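Local coordinates for voltage-sensor containing phosphatase (Ciona intestinalis, PDB 3V0D), which probably dephosphorylates phosphoinositides in response to membrane voltage, through a PTEN-like phosphatase domain packed against a C2 domain, at residues C288-W293 against D312-K317; D269-F274 against G284-P289. The protein carries 1 engineered substitution. All coordinates share one frame; numbering follows the deposited sequence.

Contact 1: C288-W293 against D312-K317; sequences CPFYFW and DNPHKK
A single antiparallel bridge ties strand 290-295, an edge strand of the four-stranded sheet in the PTEN-type C2 domain, to the loop 312-317: Y291 and D312 form a hydrogen-bonded pair, Y291 N giving to D312 O (3.1 Å) and D312 N to Y291 O (2.8 Å). Y291 CG lies between the backbone N and the carbonyl carbon (chi1 65°), which turns it toward D312. D312 lays its CB over one face of the Y291 ring in a CH-pi contact, 3.5 Å from the centroid and 15° off the normal. Its OD1 lies 3.4 Å from Y291 CE1 and hydrogen-bonds to S177. N313 ND2 sits at the edge of the same ring, near its plane, with amide and ring planes 70° apart. It donates to P289 O (3.1 Å) from above the carbonyl plane, while N313 OD1 accepts from the backbone N of Y285. N313 N bonds to H315 ND1 at 2.9 Å, in the imidazole plane, inside the type I turn from N313 to K316. F290 CB packs on P314 CD at 3.6 Å. The F290 ring stacks on F274 of strand 269-276 and meets F327 edge-to-face, whereas D312 and W293 border helix 176-191, and Y291 OH bonds to H95 O.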
loop_
_atom_site.group_PDB
_atom_site.type_symbol
_atom_site.label_atom_id
_atom_site.label_comp_id
_atom_site.label_asym_id
_atom_site.label_seq_id
_atom_site.Cartn_x
_atom_site.Cartn_y
_atom_site.Cartn_z
ATOM N N CYS A 288 -12.794 -7.381 2.517
ATOM C CA CYS A 288 -12.624 -8.363 3.592
ATOM C C CYS A 288 -12.419 -7.672 4.925
ATOM O O CYS A 288 -12.086 -6.477 4.969
ATOM C CB CYS A 288 -11.481 -9.353 3.279
ATOM S SG CYS A 288 -9.836 -8.616 3.256
ATOM N N PRO A 289 -12.595 -8.408 6.031
ATOM C CA PRO A 289 -12.328 -7.807 7.342
ATOM C C PRO A 289 -10.901 -7.320 7.534
ATOM O O PRO A 289 -10.734 -6.204 8.000
ATOM C CB PRO A 289 -12.700 -8.920 8.322
ATOM C CG PRO A 289 -13.808 -9.666 7.595
ATOM C CD PRO A 289 -13.334 -9.690 6.155
ATOM N N PHE A 290 -9.870 -8.109 7.195
ATOM C CA PHE A 290 -8.503 -7.630 7.396
ATOM C C PHE A 290 -7.547 -8.367 6.481
ATOM O O PHE A 290 -7.817 -9.504 6.086
ATOM C CB PHE A 290 -8.072 -7.705 8.879
ATOM C CG PHE A 290 -8.194 -9.065 9.531
ATOM C CD1 PHE A 290 -7.105 -9.917 9.626
ATOM C CD2 PHE A 290 -9.389 -9.452 10.149
ATOM C CE1 PHE A 290 -7.196 -11.160 10.266
ATOM C CE2 PHE A 290 -9.500 -10.685 10.758
ATOM C CZ PHE A 290 -8.411 -11.532 10.838
ATOM N N TYR A 291 -6.456 -7.692 6.127
ATOM C CA TYR A 291 -5.503 -8.241 5.144
ATOM C C TYR A 291 -4.167 -7.565 5.353
ATOM O O TYR A 291 -4.075 -6.560 6.082
ATOM C CB TYR A 291 -6.011 -8.068 3.701
ATOM C CG TYR A 291 -6.144 -6.623 3.219
ATOM C CD1 TYR A 291 -5.222 -6.088 2.303
ATOM C CD2 TYR A 291 -7.165 -5.775 3.687
ATOM C CE1 TYR A 291 -5.318 -4.800 1.858
ATOM C CE2 TYR A 291 -7.266 -4.476 3.252
ATOM C CZ TYR A 291 -6.321 -3.974 2.349
ATOM O OH TYR A 291 -6.466 -2.663 1.957
ATOM N N PHE A 292 -3.119 -8.059 4.689
ATOM C CA PHE A 292 -1.826 -7.385 4.729
ATOM C C PHE A 292 -0.933 -7.916 3.619
ATOM O O PHE A 292 -1.132 -9.024 3.120
ATOM C CB PHE A 292 -1.132 -7.525 6.113
ATOM C CG PHE A 292 -0.931 -8.928 6.552
ATOM C CD1 PHE A 292 0.186 -9.667 6.147
ATOM C CD2 PHE A 292 -1.842 -9.503 7.439
ATOM C CE1 PHE A 292 0.379 -10.960 6.615
ATOM C CE2 PHE A 292 -1.641 -10.792 7.922
ATOM C CZ PHE A 292 -0.560 -11.522 7.497
ATOM N N TRP A 293 0.114 -7.143 3.326
ATOM C CA TRP A 293 1.199 -7.535 2.432
ATOM C C TRP A 293 2.504 -7.666 3.175
ATOM O O TRP A 293 2.791 -6.903 4.105
ATOM C CB TRP A 293 1.416 -6.482 1.365
ATOM C CG TRP A 293 0.328 -6.325 0.367
ATOM C CD1 TRP A 293 -0.862 -5.650 0.493
ATOM C CD2 TRP A 293 0.381 -6.762 -0.987
ATOM N NE1 TRP A 293 -1.547 -5.645 -0.703
ATOM C CE2 TRP A 293 -0.795 -6.327 -1.624
ATOM C CE3 TRP A 293 1.331 -7.477 -1.731
ATOM C CZ2 TRP A 293 -1.044 -6.562 -2.969
ATOM C CZ3 TRP A 293 1.084 -7.711 -3.066
ATOM C CH2 TRP A 293 -0.098 -7.250 -3.672
ATOM N N ASP A 312 -4.039 -4.161 7.617
ATOM C CA ASP A 312 -4.940 -3.324 6.848
ATOM C C ASP A 312 -6.375 -3.622 7.222
ATOM O O ASP A 312 -6.899 -4.725 7.031
ATOM C CB ASP A 312 -4.726 -3.521 5.342
ATOM C CG ASP A 312 -3.290 -3.227 4.906
ATOM O OD1 ASP A 312 -2.815 -3.880 3.963
ATOM O OD2 ASP A 312 -2.680 -2.302 5.488
ATOM N N ASN A 313 -7.000 -2.552 7.727
ATOM C CA ASN A 313 -8.404 -2.374 8.153
ATOM C C ASN A 313 -8.468 -2.187 9.681
ATOM O O ASN A 313 -9.013 -1.185 10.151
ATOM C CB ASN A 313 -9.415 -3.409 7.630
ATOM C CG ASN A 313 -9.582 -3.343 6.113
ATOM O OD1 ASN A 313 -9.311 -2.313 5.479
ATOM N ND2 ASN A 313 -10.088 -4.428 5.540
ATOM N N PRO A 314 -7.855 -3.092 10.479
ATOM C CA PRO A 314 -7.755 -2.839 11.922
ATOM C C PRO A 314 -6.883 -1.618 12.229
ATOM O O PRO A 314 -6.960 -1.094 13.341
ATOM C CB PRO A 314 -7.083 -4.113 12.455
ATOM C CG PRO A 314 -7.435 -5.183 11.453
ATOM C CD PRO A 314 -7.306 -4.419 10.139
ATOM N N HIS A 315 -6.101 -1.142 11.260
ATOM C CA HIS A 315 -5.297 0.071 11.441
ATOM C C HIS A 315 -6.167 1.310 11.673
ATOM O O HIS A 315 -5.667 2.295 12.221
ATOM C CB HIS A 315 -4.325 0.269 10.268
ATOM C CG HIS A 315 -4.959 0.799 9.024
ATOM N ND1 HIS A 315 -5.784 0.035 8.223
ATOM C CD2 HIS A 315 -4.859 2.011 8.419
ATOM C CE1 HIS A 315 -6.187 0.770 7.198
ATOM N NE2 HIS A 315 -5.632 1.969 7.286
ATOM N N LYS A 316 -7.445 1.272 11.296
ATOM C CA LYS A 316 -8.360 2.402 11.494
ATOM C C LYS A 316 -9.024 2.320 12.862
ATOM O O LYS A 316 -9.657 1.313 13.200
ATOM C CB LYS A 316 -9.416 2.454 10.392
ATOM C CG LYS A 316 -8.850 2.754 9.009
ATOM C CD LYS A 316 -9.981 3.148 8.051
ATOM C CE LYS A 316 -9.470 3.610 6.704
ATOM N NZ LYS A 316 -10.649 3.977 5.874
ATOM N N LYS A 317 -8.930 3.411 13.622
ATOM C CA LYS A 317 -9.401 3.438 14.997
ATOM C C LYS A 317 -10.901 3.173 15.121
ATOM O O LYS A 317 -11.368 2.732 16.178
ATOM C CB LYS A 317 -8.995 4.753 15.676
ATOM C CG LYS A 317 -9.642 5.989 15.116
ATOM C CD LYS A 317 -9.372 7.186 16.028
ATOM C CE LYS A 317 -10.248 8.393 15.679
ATOM N NZ LYS A 317 -10.083 9.517 16.653
#

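Contact 2: D269-F274 against G284-P289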
loop_
_atom_site.group_PDB
_atom_site.type_symbol
_atom_site.label_atom_id
_atom_site.label_comp_id
_atom_site.label_asym_id
_atom_site.label_seq_id
_atom_site.Cartn_x
_atom_site.Cartn_y
_atom_site.Cartn_z
ATOM N N ASP A 269 6.375 -10.505 -3.196
ATOM C CA ASP A 269 5.341 -9.771 -2.455
ATOM C C ASP A 269 4.110 -10.657 -2.333
ATOM O O ASP A 269 3.567 -11.136 -3.337
ATOM C CB ASP A 269 5.069 -8.462 -3.161
ATOM C CG ASP A 269 6.291 -7.577 -3.158
ATOM O OD1 ASP A 269 6.901 -7.419 -4.225
ATOM O OD2 ASP A 269 6.693 -7.171 -2.048
ATOM N N ILE A 270 3.698 -10.900 -1.098
ATOM C CA ILE A 270 2.610 -11.809 -0.787
ATOM C C ILE A 270 1.516 -11.011 -0.103
ATOM O O ILE A 270 1.793 -10.215 0.808
ATOM C CB ILE A 270 3.117 -12.952 0.129
ATOM C CG1 ILE A 270 4.307 -13.703 -0.514
ATOM C CG2 ILE A 270 1.997 -13.915 0.510
ATOM C CD1 ILE A 270 4.001 -14.356 -1.838
ATOM N N LYS A 271 0.283 -11.233 -0.530
ATOM C CA LYS A 271 -0.889 -10.609 0.068
ATOM C C LYS A 271 -1.697 -11.697 0.754
ATOM O O LYS A 271 -1.949 -12.757 0.167
ATOM C CB LYS A 271 -1.709 -9.968 -1.041
ATOM C CG LYS A 271 -2.935 -9.227 -0.588
ATOM C CD LYS A 271 -3.766 -8.757 -1.801
ATOM C CE LYS A 271 -4.919 -7.907 -1.403
ATOM N NZ LYS A 271 -5.657 -7.486 -2.586
ATOM N N VAL A 272 -2.110 -11.441 1.985
ATOM C CA VAL A 272 -2.852 -12.416 2.775
ATOM C C VAL A 272 -4.151 -11.751 3.180
ATOM O O VAL A 272 -4.142 -10.675 3.801
ATOM C CB VAL A 272 -2.049 -12.846 4.013
ATOM C CG1 VAL A 272 -2.784 -13.932 4.758
ATOM C CG2 VAL A 272 -0.652 -13.328 3.600
ATOM N N ARG A 273 -5.273 -12.362 2.810
ATOM C CA ARG A 273 -6.606 -11.819 3.079
ATOM C C ARG A 273 -7.347 -12.757 4.008
ATOM O O ARG A 273 -7.345 -13.979 3.813
ATOM C CB ARG A 273 -7.412 -11.683 1.788
ATOM C CG ARG A 273 -6.776 -10.712 0.792
ATOM C CD ARG A 273 -7.522 -10.721 -0.567
ATOM N NE ARG A 273 -8.867 -10.166 -0.449
ATOM C CZ ARG A 273 -9.991 -10.870 -0.444
ATOM N NH1 ARG A 273 -9.989 -12.182 -0.636
ATOM N NH2 ARG A 273 -11.131 -10.229 -0.247
ATOM N N PHE A 274 -8.026 -12.187 4.987
ATOM C CA PHE A 274 -8.856 -12.953 5.919
ATOM C C PHE A 274 -10.298 -12.590 5.670
ATOM O O PHE A 274 -10.682 -11.410 5.732
ATOM C CB PHE A 274 -8.462 -12.688 7.380
ATOM C CG PHE A 274 -7.105 -13.187 7.702
ATOM C CD1 PHE A 274 -5.980 -12.429 7.354
ATOM C CD2 PHE A 274 -6.917 -14.426 8.307
ATOM C CE1 PHE A 274 -4.702 -12.880 7.615
ATOM C CE2 PHE A 274 -5.608 -14.890 8.588
ATOM C CZ PHE A 274 -4.502 -14.102 8.214
ATOM N N GLY A 284 -13.650 -3.982 5.432
ATOM C CA GLY A 284 -13.030 -2.684 5.192
ATOM C C GLY A 284 -12.657 -2.566 3.731
ATOM O O GLY A 284 -13.449 -2.910 2.852
ATOM N N TYR A 285 -11.442 -2.125 3.463
ATOM C CA TYR A 285 -10.911 -2.167 2.115
ATOM C C TYR A 285 -10.718 -3.614 1.694
ATOM O O TYR A 285 -10.653 -4.538 2.514
ATOM C CB TYR A 285 -9.544 -1.491 2.084
ATOM C CG TYR A 285 -9.475 -0.049 2.493
ATOM C CD1 TYR A 285 -10.463 0.856 2.115
ATOM C CD2 TYR A 285 -8.376 0.410 3.203
ATOM C CE1 TYR A 285 -10.346 2.227 2.451
ATOM C CE2 TYR A 285 -8.239 1.733 3.532
ATOM C CZ TYR A 285 -9.232 2.640 3.166
ATOM O OH TYR A 285 -9.081 3.969 3.493
ATOM N N ASP A 286 -10.586 -3.798 0.387
ATOM C CA ASP A 286 -10.233 -5.097 -0.184
ATOM C C ASP A 286 -11.306 -6.157 0.031
ATOM O O ASP A 286 -11.028 -7.359 -0.046
ATOM C CB ASP A 286 -8.853 -5.578 0.283
ATOM C CG ASP A 286 -8.114 -6.326 -0.806
ATOM O OD1 ASP A 286 -7.669 -5.667 -1.785
ATOM O OD2 ASP A 286 -7.949 -7.545 -0.664
ATOM N N ASN A 287 -12.539 -5.711 0.261
ATOM C CA ASN A 287 -13.667 -6.605 0.402
ATOM C C ASN A 287 -13.459 -7.708 1.424
ATOM O O ASN A 287 -13.937 -8.828 1.246
ATOM C CB ASN A 287 -14.057 -7.186 -0.966
ATOM C CG ASN A 287 -15.448 -7.770 -0.968
ATOM O OD1 ASN A 287 -16.347 -7.272 -0.291
ATOM N ND2 ASN A 287 -15.628 -8.842 -1.713
ATOM N N CYS A 288 -12.794 -7.381 2.517
ATOM C CA CYS A 288 -12.624 -8.363 3.592
ATOM C C CYS A 288 -12.419 -7.672 4.925
ATOM O O CYS A 288 -12.086 -6.477 4.969
ATOM C CB CYS A 288 -11.481 -9.353 3.279
ATOM S SG CYS A 288 -9.836 -8.616 3.256
ATOM N N PRO A 289 -12.595 -8.408 6.031
ATOM C CA PRO A 289 -12.328 -7.807 7.342
ATOM C C PRO A 289 -10.901 -7.320 7.534
ATOM O O PRO A 289 -10.734 -6.204 8.000
ATOM C CB PRO A 289 -12.700 -8.920 8.322
ATOM C CG PRO A 289 -13.808 -9.666 7.595
ATOM C CD PRO A 289 -13.334 -9.690 6.155
#
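K271 starts with CG anti to its backbone N (chi1 -178°) and stays extended to NZ, meeting the D286 carboxylate tip to tip, whereas R273 bends at chi3 (67°), which turns NE toward the same acid. K271 NZ forms a salt bridge to D286 OD1 at 2.8 Å, on the syn side of that oxygen, and a weaker bond to OD2. R273 takes D286 side-on with two nitrogens: NE salt-bridges OD2 at 2.8 Å, nearly along the C-O direction, and NH2 donates to the backbone O of D286 at 2.9 Å in an almost straight bond. Both acceptors lie close to the guanidinium plane, which stands 58° from the carboxylate. The result is a salt-bridge network in which one acid joins two basic residues of strand 269-276 in the C2 domain to the connection leading into strand 290-295, its neighbour in the sheet. Two cations around D286 would be expected to stabilise its ionised form. N96 adds a further hydrogen bond to OD1, and R273 NH1 bonds to Q226 OE1 of strand 223-229, which probably helps to hold the guanidinium in place. Beyond the salt bridges, van der Waals contacts follow: C288 CB lies 3.7 Å from R273 NH2 and 3.3 Å from F274 O, and P289 CD approaches F274 O to 3.2 Å.

Both contacts gather around one pair of neighbouring strands, 269-276 and 290-295, with centres about 7 Å apart, and they share C288 and P289. Contact 1 is buried and joins edge strand 290-295 to a later loop through backbone pairing, an amide and aromatic packing. Contact 2 is only partly buried, and charge dominates it: two basic side chains of the inner strand hold the loop that leads into the outer one. The two meet directly where F292 O accepts from V272 N, probably as a hydrogen bond of the sheet, and where Y291 OH packs on Y285 CB. K316 NZ and Y285 OH, probably hydrogen-bonded, connect the two loops.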